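Local coordinates for protein beta-N-acetylhexosaminidase (Mycobacterium smegmatis, PDB 4YYF) that probably hydrolyses terminal non-reducing N-acetyl-D-hexosamine residues from N-acetyl-beta-D-hexosaminides, as a member of glycosyl hydrolase family 3, at residues 302-305 against 306-310; 325-328 against 329-333; 260-263 against 264-267; 61-65 against 66-70. The protein carries 1 engineered substitution. One frame throughout, in Å; residues are numbered along the deposited sequence.

Contact 1: residues 302-305 against 306-310; sequences YGVA and DAVLR
Tyr302, just ahead of helix 304-314, meets Asp306 and Arg310 of its first turns as a ring against a carboxylate and a guanidinium. The aromatic part is a CH-pi interaction: Arg310 CD sits over one face of the Tyr302 ring, 3.8 Å from its centroid. The arginine chain, extended from CG to NE, runs beneath the ring and brings the guanidinium under the CE1 rim, its plane turned 27° from that of the ring.

Arg310 NE donates to Asp306 OD1 at 3.0 Å in a salt bridge, on the syn side but about 32° out of the carboxylate plane and with a bent N-H, and makes a weak second bond to OD2. Asp306 CG is anti to its own N (chi1 -179°), which swings the carboxylate back toward Tyr302; OD2 lies 3.2 Å from Tyr302 CD1, near the plane of the ring, the two planes almost perpendicular.

Backbone bonds open the helix. Gly303 O, at the N-cap, accepts from Ala307 N at 2.9 Å, and the i to i+4 pattern continues from Val304 and Ala305. A water accepts from Gly303 N and donates to Asp306 OD2, tying the cap to the carboxylate.

Apolar contact is slighter: Tyr302 CB rests on Ala307 CB, and Val304 CG1 approaches Val308 CG2 at 4.2 Å. Both valines also pack on strand 319-321 and on Val330 of helix 327-340, as part of an outer helix of the TIM-barrel domain.

The aspartate thus draws on arginine and water together, and its negative charge would probably also interact favourably with the dipole at the helix N-terminus.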
ATOM      1  N   TYR A 302       9.761   5.788 -16.068  1.00 24.18           N
ATOM      2  CA  TYR A 302       9.120   7.033 -15.647  1.00 25.60           C
ATOM      3  C   TYR A 302       9.799   7.632 -14.423  1.00 26.54           C
ATOM      4  O   TYR A 302      10.114   6.907 -13.474  1.00 25.55           O
ATOM      5  CB  TYR A 302       7.641   6.785 -15.317  1.00 28.08           C
ATOM      6  CG  TYR A 302       6.909   5.983 -16.373  1.00 30.27           C
ATOM      7  CD1 TYR A 302       6.595   6.541 -17.600  1.00 32.99           C
ATOM      8  CD2 TYR A 302       6.544   4.665 -16.141  1.00 31.35           C
ATOM      9  CE1 TYR A 302       5.935   5.804 -18.571  1.00 41.72           C
ATOM     10  CE2 TYR A 302       5.880   3.919 -17.105  1.00 35.99           C
ATOM     11  CZ  TYR A 302       5.576   4.495 -18.314  1.00 41.68           C
ATOM     12  OH  TYR A 302       4.915   3.751 -19.272  1.00 45.06           O
ATOM     13  N   GLY A 303       9.996   8.953 -14.437  1.00 24.87           N
ATOM     14  CA  GLY A 303      10.455   9.674 -13.256  1.00 22.50           C
ATOM     15  C   GLY A 303       9.344   9.723 -12.229  1.00 21.49           C
ATOM     16  O   GLY A 303       8.201   9.357 -12.536  1.00 24.09           O
ATOM     17  N   VAL A 304       9.647  10.178 -11.018  1.00 17.07           N
ATOM     18  CA  VAL A 304       8.648  10.131  -9.948  1.00 19.01           C
ATOM     19  C   VAL A 304       7.351  10.895 -10.257  1.00 20.35           C
ATOM     20  O   VAL A 304       6.254  10.348 -10.117  1.00 19.68           O
ATOM     21  CB  VAL A 304       9.211  10.615  -8.605  1.00 19.76           C
ATOM     22  CG1 VAL A 304       8.132  10.483  -7.524  1.00 17.73           C
ATOM     23  CG2 VAL A 304      10.428   9.810  -8.223  1.00 27.24           C
ATOM     24  N   ALA A 305       7.470  12.142 -10.700  1.00 21.19           N
ATOM     25  CA  ALA A 305       6.274  12.944 -10.964  1.00 19.06           C
ATOM     26  C   ALA A 305       5.401  12.319 -12.069  1.00 20.63           C
ATOM     27  O   ALA A 305       4.174  12.254 -11.944  1.00 25.13           O
ATOM     28  CB  ALA A 305       6.651  14.381 -11.300  1.00 18.64           C
ATOM     29  N   ASP A 306       6.034  11.850 -13.137  1.00 22.92           N
ATOM     30  CA  ASP A 306       5.307  11.206 -14.224  1.00 27.05           C
ATOM     31  C   ASP A 306       4.636   9.911 -13.754  1.00 24.55           C
ATOM     32  O   ASP A 306       3.499   9.629 -14.124  1.00 22.59           O
ATOM     33  CB  ASP A 306       6.255  10.952 -15.410  1.00 32.94           C
ATOM     34  CG  ASP A 306       5.555  10.306 -16.607  1.00 47.38           C
ATOM     35  OD1 ASP A 306       4.309  10.412 -16.739  1.00 51.22           O
ATOM     36  OD2 ASP A 306       6.267   9.695 -17.430  1.00 54.97           O
ATOM     37  N   ALA A 307       5.332   9.140 -12.917  1.00 18.95           N
ATOM     38  CA  ALA A 307       4.805   7.872 -12.406  1.00 19.37           C
ATOM     39  C   ALA A 307       3.603   8.094 -11.502  1.00 21.89           C
ATOM     40  O   ALA A 307       2.610   7.350 -11.565  1.00 18.54           O
ATOM     41  CB  ALA A 307       5.885   7.112 -11.649  1.00 20.36           C
ATOM     42  N   VAL A 308       3.696   9.107 -10.648  1.00 14.90           N
ATOM     43  CA  VAL A 308       2.580   9.449  -9.758  1.00 17.44           C
ATOM     44  C   VAL A 308       1.371   9.888 -10.570  1.00 20.57           C
ATOM     45  O   VAL A 308       0.246   9.433 -10.334  1.00 19.02           O
ATOM     46  CB  VAL A 308       2.988  10.538  -8.755  1.00 17.28           C
ATOM     47  CG1 VAL A 308       1.760  11.101  -8.029  1.00 15.38           C
ATOM     48  CG2 VAL A 308       3.995   9.962  -7.765  1.00 16.93           C
ATOM     49  N   LEU A 309       1.603  10.758 -11.546  1.00 18.49           N
ATOM     50  CA  LEU A 309       0.535  11.181 -12.450  1.00 20.40           C
ATOM     51  C   LEU A 309      -0.137   9.988 -13.145  1.00 22.21           C
ATOM     52  O   LEU A 309      -1.367   9.876 -13.158  1.00 22.13           O
ATOM     53  CB  LEU A 309       1.082  12.156 -13.498  1.00 21.15           C
ATOM     54  CG  LEU A 309       0.067  12.591 -14.561  1.00 24.89           C
ATOM     55  CD1 LEU A 309      -1.222  13.062 -13.901  1.00 22.03           C
ATOM     56  CD2 LEU A 309       0.620  13.683 -15.488  1.00 25.34           C
ATOM     57  N   ARG A 310       0.666   9.108 -13.732  1.00 23.09           N
ATOM     58  CA  ARG A 310       0.125   7.935 -14.410  1.00 24.84           C
ATOM     59  C   ARG A 310      -0.679   7.036 -13.468  1.00 22.89           C
ATOM     60  O   ARG A 310      -1.722   6.504 -13.851  1.00 21.70           O
ATOM     61  CB  ARG A 310       1.246   7.145 -15.091  1.00 23.93           C
ATOM     62  CG  ARG A 310       1.743   7.790 -16.383  1.00 24.73           C
ATOM     63  CD  ARG A 310       3.090   7.244 -16.804  1.00 26.97           C
ATOM     64  NE  ARG A 310       3.525   7.842 -18.069  1.00 35.84           N
ATOM     65  CZ  ARG A 310       3.131   7.416 -19.267  1.00 38.50           C
ATOM     66  NH1 ARG A 310       2.308   6.380 -19.361  1.00 39.73           N
ATOM     67  NH2 ARG A 310       3.560   8.022 -20.370  1.00 32.95           N
TER
HETATM   68  O   HOH W   1       9.208  10.503 -16.945  1.00 32.32           O

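Contact 2: residues 325-328 against 329-333; sequences AEVP and AVLDR
Three successive backbone bonds carry the contact between Glu326-Pro328 and Val330-Asp332. Glu326 O accepts from Val330 N at 2.8 Å, Val327 O from Leu331 N at 2.9 Å and Pro328 O from Asp332 N at 3.0 Å. The amide of Ala329 is served by a water that accepts from Ala329 N and donates to Ala325 O at 2.7 Å, bridging the loop to the first turn.

The acidic side chains look elsewhere. Glu326, bent at chi2 (81°), carries OE1 to Thr323 OG1 and Trp321 NE1, whereas Asp332 OD1 forms a salt bridge with Arg42.

Packing within the turn is aliphatic. Val327 and Leu331 lie side by side and point the same way, Val327 CG1 touching Leu331 CD1 at 3.8 Å. Leu331 CG is anti to its carbonyl carbon (chi1 -70°), which lays CG 3.4 Å from Val327 O. On the adjacent flank of the helix, Val330 CG2 comes 3.3 Å from Glu326 O.

Val327 and Leu331 face strand 49-52, and Val330 meets helix 304-314. This is the opening turn of an amphipathic helix packed outside a parallel sheet, as in the TIM-barrel domain of glycosyl hydrolase family 3.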
ATOM      1  N   ALA A 325      11.938  14.292  -1.036  1.00 17.44           N
ATOM      2  CA  ALA A 325      12.536  15.365  -1.851  1.00 21.68           C
ATOM      3  C   ALA A 325      11.671  15.771  -3.044  1.00 23.00           C
ATOM      4  O   ALA A 325      11.639  16.935  -3.436  1.00 20.99           O
ATOM      5  CB  ALA A 325      13.924  14.970  -2.346  1.00 19.66           C
ATOM      6  N   GLU A 326      10.979  14.805  -3.632  1.00 21.82           N
ATOM      7  CA  GLU A 326      10.277  15.051  -4.890  1.00 22.08           C
ATOM      8  C   GLU A 326       8.895  15.674  -4.700  1.00 21.25           C
ATOM      9  O   GLU A 326       8.232  16.029  -5.676  1.00 20.20           O
ATOM     10  CB  GLU A 326      10.143  13.744  -5.680  1.00 19.32           C
ATOM     11  CG  GLU A 326      11.470  13.108  -6.081  1.00 23.29           C
ATOM     12  CD  GLU A 326      12.122  12.299  -4.965  1.00 24.71           C
ATOM     13  OE1 GLU A 326      11.523  12.160  -3.870  1.00 19.71           O
ATOM     14  OE2 GLU A 326      13.248  11.800  -5.187  1.00 25.22           O
ATOM     15  N   VAL A 327       8.456  15.803  -3.451  1.00 15.79           N
ATOM     16  CA  VAL A 327       7.069  16.188  -3.188  1.00 17.25           C
ATOM     17  C   VAL A 327       6.643  17.512  -3.859  1.00 20.30           C
ATOM     18  O   VAL A 327       5.613  17.560  -4.522  1.00 17.38           O
ATOM     19  CB  VAL A 327       6.752  16.211  -1.679  1.00 17.73           C
ATOM     20  CG1 VAL A 327       5.434  16.930  -1.425  1.00 14.78           C
ATOM     21  CG2 VAL A 327       6.712  14.773  -1.120  1.00 12.76           C
ATOM     22  N   PRO A 328       7.440  18.580  -3.709  1.00 16.10           N
ATOM     23  CA  PRO A 328       6.953  19.802  -4.377  1.00 21.86           C
ATOM     24  C   PRO A 328       6.915  19.709  -5.911  1.00 23.49           C
ATOM     25  O   PRO A 328       6.013  20.285  -6.514  1.00 26.36           O
ATOM     26  CB  PRO A 328       7.939  20.891  -3.917  1.00 22.16           C
ATOM     27  CG  PRO A 328       9.115  20.170  -3.332  1.00 21.25           C
ATOM     28  CD  PRO A 328       8.620  18.830  -2.863  1.00 16.51           C
ATOM     29  N   ALA A 329       7.857  18.997  -6.524  1.00 23.16           N
ATOM     30  CA  ALA A 329       7.839  18.808  -7.980  1.00 25.96           C
ATOM     31  C   ALA A 329       6.652  17.949  -8.408  1.00 24.86           C
ATOM     32  O   ALA A 329       6.042  18.167  -9.467  1.00 22.22           O
ATOM     33  CB  ALA A 329       9.133  18.182  -8.448  1.00 26.06           C
ATOM     34  N   VAL A 330       6.334  16.953  -7.590  1.00 22.81           N
ATOM     35  CA  VAL A 330       5.194  16.090  -7.872  1.00 24.24           C
ATOM     36  C   VAL A 330       3.889  16.881  -7.805  1.00 19.95           C
ATOM     37  O   VAL A 330       3.062  16.812  -8.709  1.00 19.95           O
ATOM     38  CB  VAL A 330       5.161  14.862  -6.927  1.00 20.94           C
ATOM     39  CG1 VAL A 330       3.808  14.152  -7.007  1.00 19.63           C
ATOM     40  CG2 VAL A 330       6.289  13.900  -7.284  1.00 15.58           C
ATOM     41  N   LEU A 331       3.715  17.650  -6.739  1.00 20.19           N
ATOM     42  CA  LEU A 331       2.520  18.474  -6.595  1.00 20.58           C
ATOM     43  C   LEU A 331       2.396  19.491  -7.730  1.00 21.29           C
ATOM     44  O   LEU A 331       1.299  19.744  -8.229  1.00 21.64           O
ATOM     45  CB  LEU A 331       2.528  19.173  -5.231  1.00 17.08           C
ATOM     46  CG  LEU A 331       2.312  18.220  -4.048  1.00 17.64           C
ATOM     47  CD1 LEU A 331       2.521  18.958  -2.729  1.00 18.38           C
ATOM     48  CD2 LEU A 331       0.916  17.588  -4.091  1.00 17.68           C
ATOM     49  N   ASP A 332       3.520  20.076  -8.138  1.00 24.95           N
ATOM     50  CA  ASP A 332       3.535  20.964  -9.302  1.00 25.10           C
ATOM     51  C   ASP A 332       3.008  20.268 -10.549  1.00 26.30           C
ATOM     52  O   ASP A 332       2.218  20.832 -11.306  1.00 30.92           O
ATOM     53  CB  ASP A 332       4.957  21.468  -9.584  1.00 25.80           C
ATOM     54  CG  ASP A 332       5.391  22.554  -8.630  1.00 27.13           C
ATOM     55  OD1 ASP A 332       4.567  22.980  -7.796  1.00 28.84           O
ATOM     56  OD2 ASP A 332       6.557  22.987  -8.719  1.00 28.47           O
ATOM     57  N   ARG A 333       3.455  19.041 -10.770  1.00 21.69           N
ATOM     58  CA  ARG A 333       3.067  18.319 -11.977  1.00 22.14           C
ATOM     59  C   ARG A 333       1.585  17.934 -11.912  1.00 25.51           C
ATOM     60  O   ARG A 333       0.884  17.922 -12.925  1.00 27.03           O
ATOM     61  CB  ARG A 333       3.946  17.070 -12.151  1.00 25.05           C
ATOM     62  CG  ARG A 333       3.639  16.223 -13.395  1.00 24.90           C
ATOM     63  CD  ARG A 333       3.976  16.971 -14.687  1.00 26.02           C
ATOM     64  NE  ARG A 333       3.688  16.192 -15.902  1.00 29.34           N
ATOM     65  CZ  ARG A 333       2.568  16.292 -16.616  1.00 30.69           C
ATOM     66  NH1 ARG A 333       1.615  17.136 -16.243  1.00 28.22           N
ATOM     67  NH2 ARG A 333       2.396  15.551 -17.707  1.00 29.87           N
TER
HETATM   68  O   HOH W   2      10.754  18.396  -5.572  1.00 21.52           O

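Contact 3: residues 260-263 against 264-267; sequences SDPA and SLSP
The backbone of Ala263 and Ser264 turns helically, and this brings the carbonyls of Pro262 and Ala263 round to the amides of Leu265 and Ser266. Ser264 OG lies between its own N and carbonyl carbon (chi1 53°), a position from which it bonds to His251 ND1 and stands 4.0 Å from Pro262 CB.

Two i to i+3 bonds close this short 3-10 turn. Leu265 N donates to Pro262 O at 2.9 Å, and Ser266 N to Ala263 O at 3.2 Å. Each donor comes from well above the carbonyl plane, 51° and 64° out of it respectively, consistent with the tight curvature of a 3-10 turn.

Side chains touch lightly across it. Asp261 CB meets Ser266 CB at 4.0 Å, and Leu265 CD1 reaches Pro262 CG at 4.3 Å. Both Pro262 and Leu265 also pack on Ile298 of helix 296-299.

Ser266 is the N-cap of helix 267-275, its OG making a weak bond to Ala268 N. The buried turn therefore meets its polar needs partly from within and partly from its surroundings: two amides are satisfied locally, the Ser264 hydroxyl by a histidine, and Ser264 O by the Tyr270 hydroxyl.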
ATOM      1  N   SER A 260       1.970  -4.002 -21.938  1.00 34.49           N
ATOM      2  CA  SER A 260       3.342  -3.751 -21.506  1.00 31.17           C
ATOM      3  C   SER A 260       3.417  -2.687 -20.409  1.00 29.50           C
ATOM      4  O   SER A 260       4.506  -2.264 -20.015  1.00 29.15           O
ATOM      5  CB  SER A 260       4.238  -3.388 -22.703  1.00 35.34           C
ATOM      6  OG  SER A 260       3.774  -2.241 -23.389  1.00 35.41           O
ATOM      7  N   ASP A 261       2.260  -2.269 -19.906  1.00 27.54           N
ATOM      8  CA  ASP A 261       2.232  -1.281 -18.832  1.00 25.96           C
ATOM      9  C   ASP A 261       2.352  -1.974 -17.485  1.00 23.57           C
ATOM     10  O   ASP A 261       1.763  -3.037 -17.276  1.00 23.94           O
ATOM     11  CB  ASP A 261       0.932  -0.478 -18.853  1.00 28.37           C
ATOM     12  CG  ASP A 261       0.807   0.415 -20.070  1.00 36.09           C
ATOM     13  OD1 ASP A 261       1.837   0.837 -20.626  1.00 39.75           O
ATOM     14  OD2 ASP A 261      -0.339   0.700 -20.464  1.00 37.12           O
ATOM     15  N   PRO A 262       3.104  -1.372 -16.556  1.00 23.25           N
ATOM     16  CA  PRO A 262       3.087  -1.902 -15.189  1.00 19.44           C
ATOM     17  C   PRO A 262       1.659  -1.856 -14.648  1.00 21.12           C
ATOM     18  O   PRO A 262       0.923  -0.920 -14.964  1.00 21.41           O
ATOM     19  CB  PRO A 262       3.981  -0.920 -14.424  1.00 18.53           C
ATOM     20  CG  PRO A 262       4.874  -0.319 -15.488  1.00 18.47           C
ATOM     21  CD  PRO A 262       3.974  -0.191 -16.689  1.00 19.27           C
ATOM     22  N   ALA A 263       1.257  -2.843 -13.856  1.00 18.92           N
ATOM     23  CA  ALA A 263      -0.153  -2.929 -13.476  1.00 17.34           C
ATOM     24  C   ALA A 263      -0.603  -1.684 -12.702  1.00 20.68           C
ATOM     25  O   ALA A 263      -1.704  -1.190 -12.901  1.00 19.68           O
ATOM     26  CB  ALA A 263      -0.430  -4.213 -12.689  1.00 18.34           C
ATOM     27  N   SER A 264       0.275  -1.168 -11.844  1.00 20.10           N
ATOM     28  CA  SER A 264       0.012   0.048 -11.075  1.00 19.38           C
ATOM     29  C   SER A 264      -0.302   1.285 -11.923  1.00 20.76           C
ATOM     30  O   SER A 264      -0.904   2.252 -11.424  1.00 18.63           O
ATOM     31  CB  SER A 264       1.214   0.351 -10.178  1.00 18.82           C
ATOM     32  OG  SER A 264       2.402   0.376 -10.955  1.00 18.32           O
ATOM     33  N   LEU A 265       0.115   1.266 -13.186  1.00 18.49           N
ATOM     34  CA  LEU A 265      -0.051   2.423 -14.077  1.00 22.14           C
ATOM     35  C   LEU A 265      -1.043   2.166 -15.213  1.00 22.58           C
ATOM     36  O   LEU A 265      -1.101   2.923 -16.182  1.00 23.80           O
ATOM     37  CB  LEU A 265       1.302   2.847 -14.670  1.00 23.78           C
ATOM     38  CG  LEU A 265       2.464   3.062 -13.698  1.00 21.71           C
ATOM     39  CD1 LEU A 265       3.672   3.640 -14.440  1.00 24.74           C
ATOM     40  CD2 LEU A 265       2.083   3.955 -12.522  1.00 24.65           C
ATOM     41  N   SER A 266      -1.829   1.103 -15.099  1.00 21.67           N
ATOM     42  CA  SER A 266      -2.743   0.725 -16.174  1.00 22.12           C
ATOM     43  C   SER A 266      -4.194   0.849 -15.699  1.00 22.82           C
ATOM     44  O   SER A 266      -4.564   0.273 -14.659  1.00 19.97           O
ATOM     45  CB  SER A 266      -2.418  -0.704 -16.637  1.00 23.01           C
ATOM     46  OG  SER A 266      -3.440  -1.266 -17.441  1.00 25.60           O
ATOM     47  N   PRO A 267      -5.024   1.615 -16.439  1.00 23.40           N
ATOM     48  CA  PRO A 267      -6.438   1.764 -16.066  1.00 25.19           C
ATOM     49  C   PRO A 267      -7.139   0.424 -15.998  1.00 24.50           C
ATOM     50  O   PRO A 267      -8.042   0.240 -15.181  1.00 24.76           O
ATOM     51  CB  PRO A 267      -7.026   2.583 -17.223  1.00 23.76           C
ATOM     52  CG  PRO A 267      -5.876   3.387 -17.721  1.00 30.67           C
ATOM     53  CD  PRO A 267      -4.658   2.495 -17.567  1.00 30.94           C
TER

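Contact 4: residues 61-65 against 66-70; sequences AVVAD and HHVGG
Val63 O is gripped by two donors where helix 56-66 ends: His67 N at 2.9 Å and a water at 3.2 Å. The amide approaches from above the carbonyl plane, 46° out of it, and His67 CA adds a CH···O contact to the same oxygen. That water also bonds His67 ND1 at 2.9 Å, lying at the edge of the imidazole in its plane, so the ring is linked to the helix end through solvent. His67 takes a positive phi of 60°, which turns the chain out of the helix, while its CE1 comes obliquely to within 3.5 Å of Ala64 O.

One residue earlier, His66 N donates to Val62 O at 3.1 Å, again from above the carbonyl plane. The His66 ring folds back beside Asp65, whose CB stands over one face in a CH-pi contact 4.1 Å from the centroid.

The valines form the apolar side of the turn. Val62 and Val68 cross at about a right angle, and Val62 CG1 meets Val68 CG2 at 3.8 Å. With CG2 set between its own N and carbonyl carbon, Val68 also brings this methyl close to Val63 CG2. Beyond Val68, Gly69 and Gly70 lead into strand 70-73.

The chemistry divides by side: the His67 amide and a water, itself bonded to the imidazole, satisfy Val63 O, while Val62 and Val63 pack the end of the helix against strand 70-73.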
ATOM      1  N   ALA A  61       9.050  18.356   8.435  1.00 15.67           N
ATOM      2  CA  ALA A  61       9.019  19.319   7.342  1.00 13.22           C
ATOM      3  C   ALA A  61       8.028  18.927   6.246  1.00 14.77           C
ATOM      4  O   ALA A  61       7.301  19.781   5.749  1.00 15.38           O
ATOM      5  CB  ALA A  61      10.418  19.540   6.766  1.00 14.30           C
ATOM      6  N   VAL A  62       7.974  17.652   5.869  1.00 10.40           N
ATOM      7  CA  VAL A  62       7.105  17.274   4.751  1.00 12.50           C
ATOM      8  C   VAL A  62       5.625  17.408   5.130  1.00 16.32           C
ATOM      9  O   VAL A  62       4.805  17.857   4.317  1.00 14.85           O
ATOM     10  CB  VAL A  62       7.461  15.883   4.143  1.00 13.65           C
ATOM     11  CG1 VAL A  62       6.894  14.734   4.991  1.00 10.05           C
ATOM     12  CG2 VAL A  62       6.943  15.775   2.700  1.00 14.17           C
ATOM     13  N   VAL A  63       5.295  17.078   6.376  1.00 15.93           N
ATOM     14  CA  VAL A  63       3.917  17.181   6.861  1.00 16.60           C
ATOM     15  C   VAL A  63       3.470  18.639   7.021  1.00 19.78           C
ATOM     16  O   VAL A  63       2.398  19.022   6.532  1.00 16.55           O
ATOM     17  CB  VAL A  63       3.720  16.390   8.166  1.00 17.30           C
ATOM     18  CG1 VAL A  63       2.344  16.693   8.795  1.00 16.13           C
ATOM     19  CG2 VAL A  63       3.884  14.894   7.895  1.00 12.04           C
ATOM     20  N   ALA A  64       4.292  19.465   7.670  1.00 16.50           N
ATOM     21  CA  ALA A  64       3.921  20.868   7.864  1.00 16.77           C
ATOM     22  C   ALA A  64       3.991  21.692   6.581  1.00 19.22           C
ATOM     23  O   ALA A  64       3.174  22.598   6.359  1.00 15.86           O
ATOM     24  CB  ALA A  64       4.787  21.514   8.958  1.00 17.31           C
ATOM     25  N   ASP A  65       4.968  21.406   5.723  1.00 16.05           N
ATOM     26  CA  ASP A  65       5.178  22.279   4.568  1.00 16.37           C
ATOM     27  C   ASP A  65       4.296  21.905   3.394  1.00 18.04           C
ATOM     28  O   ASP A  65       3.924  22.763   2.595  1.00 16.81           O
ATOM     29  CB  ASP A  65       6.650  22.265   4.113  1.00 23.40           C
ATOM     30  CG  ASP A  65       7.598  22.810   5.164  1.00 28.81           C
ATOM     31  OD1 ASP A  65       7.122  23.430   6.130  1.00 29.99           O
ATOM     32  OD2 ASP A  65       8.827  22.613   5.021  1.00 25.60           O
ATOM     33  N   HIS A  66       3.976  20.625   3.274  1.00 15.36           N
ATOM     34  CA  HIS A  66       3.252  20.154   2.104  1.00 17.38           C
ATOM     35  C   HIS A  66       1.952  19.432   2.411  1.00 15.74           C
ATOM     36  O   HIS A  66       1.174  19.178   1.503  1.00 16.42           O
ATOM     37  CB  HIS A  66       4.168  19.265   1.244  1.00 14.91           C
ATOM     38  CG  HIS A  66       5.413  19.958   0.810  1.00 17.31           C
ATOM     39  ND1 HIS A  66       5.414  20.918  -0.191  1.00 22.47           N
ATOM     40  CD2 HIS A  66       6.694  19.877   1.242  1.00 18.69           C
ATOM     41  CE1 HIS A  66       6.634  21.386  -0.348  1.00 24.42           C
ATOM     42  NE2 HIS A  66       7.437  20.771   0.508  1.00 23.15           N
ATOM     43  N   HIS A  67       1.713  19.094   3.675  1.00 16.44           N
ATOM     44  CA  HIS A  67       0.440  18.450   4.058  1.00 14.41           C
ATOM     45  C   HIS A  67       0.214  17.118   3.351  1.00 15.53           C
ATOM     46  O   HIS A  67      -0.929  16.776   3.001  1.00 15.88           O
ATOM     47  CB  HIS A  67      -0.741  19.369   3.781  1.00 15.93           C
ATOM     48  CG  HIS A  67      -0.614  20.707   4.427  1.00 23.73           C
ATOM     49  ND1 HIS A  67      -0.399  20.858   5.782  1.00 25.80           N
ATOM     50  CD2 HIS A  67      -0.658  21.960   3.914  1.00 31.20           C
ATOM     51  CE1 HIS A  67      -0.319  22.145   6.072  1.00 30.94           C
ATOM     52  NE2 HIS A  67      -0.468  22.834   4.955  1.00 32.86           N
ATOM     53  N   VAL A  68       1.289  16.362   3.154  1.00 15.71           N
ATOM     54  CA  VAL A  68       1.156  15.013   2.595  1.00 15.50           C
ATOM     55  C   VAL A  68       0.278  14.157   3.506  1.00 17.71           C
ATOM     56  O   VAL A  68       0.326  14.276   4.749  1.00 15.49           O
ATOM     57  CB  VAL A  68       2.520  14.320   2.341  1.00 12.05           C
ATOM     58  CG1 VAL A  68       3.299  15.032   1.240  1.00 13.52           C
ATOM     59  CG2 VAL A  68       3.351  14.223   3.632  1.00 13.12           C
ATOM     60  N   GLY A  69      -0.549  13.313   2.898  1.00 13.80           N
ATOM     61  CA  GLY A  69      -1.517  12.543   3.662  1.00 12.57           C
ATOM     62  C   GLY A  69      -0.868  11.440   4.475  1.00 15.13           C
ATOM     63  O   GLY A  69      -1.380  11.035   5.522  1.00 12.91           O
ATOM     64  N   GLY A  70       0.266  10.940   3.999  1.00 13.52           N
ATOM     65  CA  GLY A  70       0.885   9.821   4.686  1.00 13.25           C
ATOM     66  C   GLY A  70       2.390   9.866   4.651  1.00 12.12           C
ATOM     67  O   GLY A  70       2.989  10.403   3.718  1.00 12.86           O
TER
HETATM   68  O   HOH W   3      -0.503  18.780   7.863  1.00 27.46           O

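Overall arrangement
Contacts 1, 2 and 4 are partly buried and hold helix ends, two at a start and one at a finish, whereas contact 3 is a buried 3-10 turn leading to another helix. They form a row round the domain. Contact 2 sits in the middle, packing through Val330 on contact 1 and through Val327 on contact 4; Leu265 of contact 3 lies against Tyr302 of contact 1. Contacts 3 and 4, at the ends, have centres about 28 Å apart. An ion pair between its own residues marks contact 1, while the charges of contact 2 reach outward to other elements. Each of the three helix ends has its own bridging water; contact 3 combines its own backbone bonds with hydrogen bonds to neighbouring protein groups.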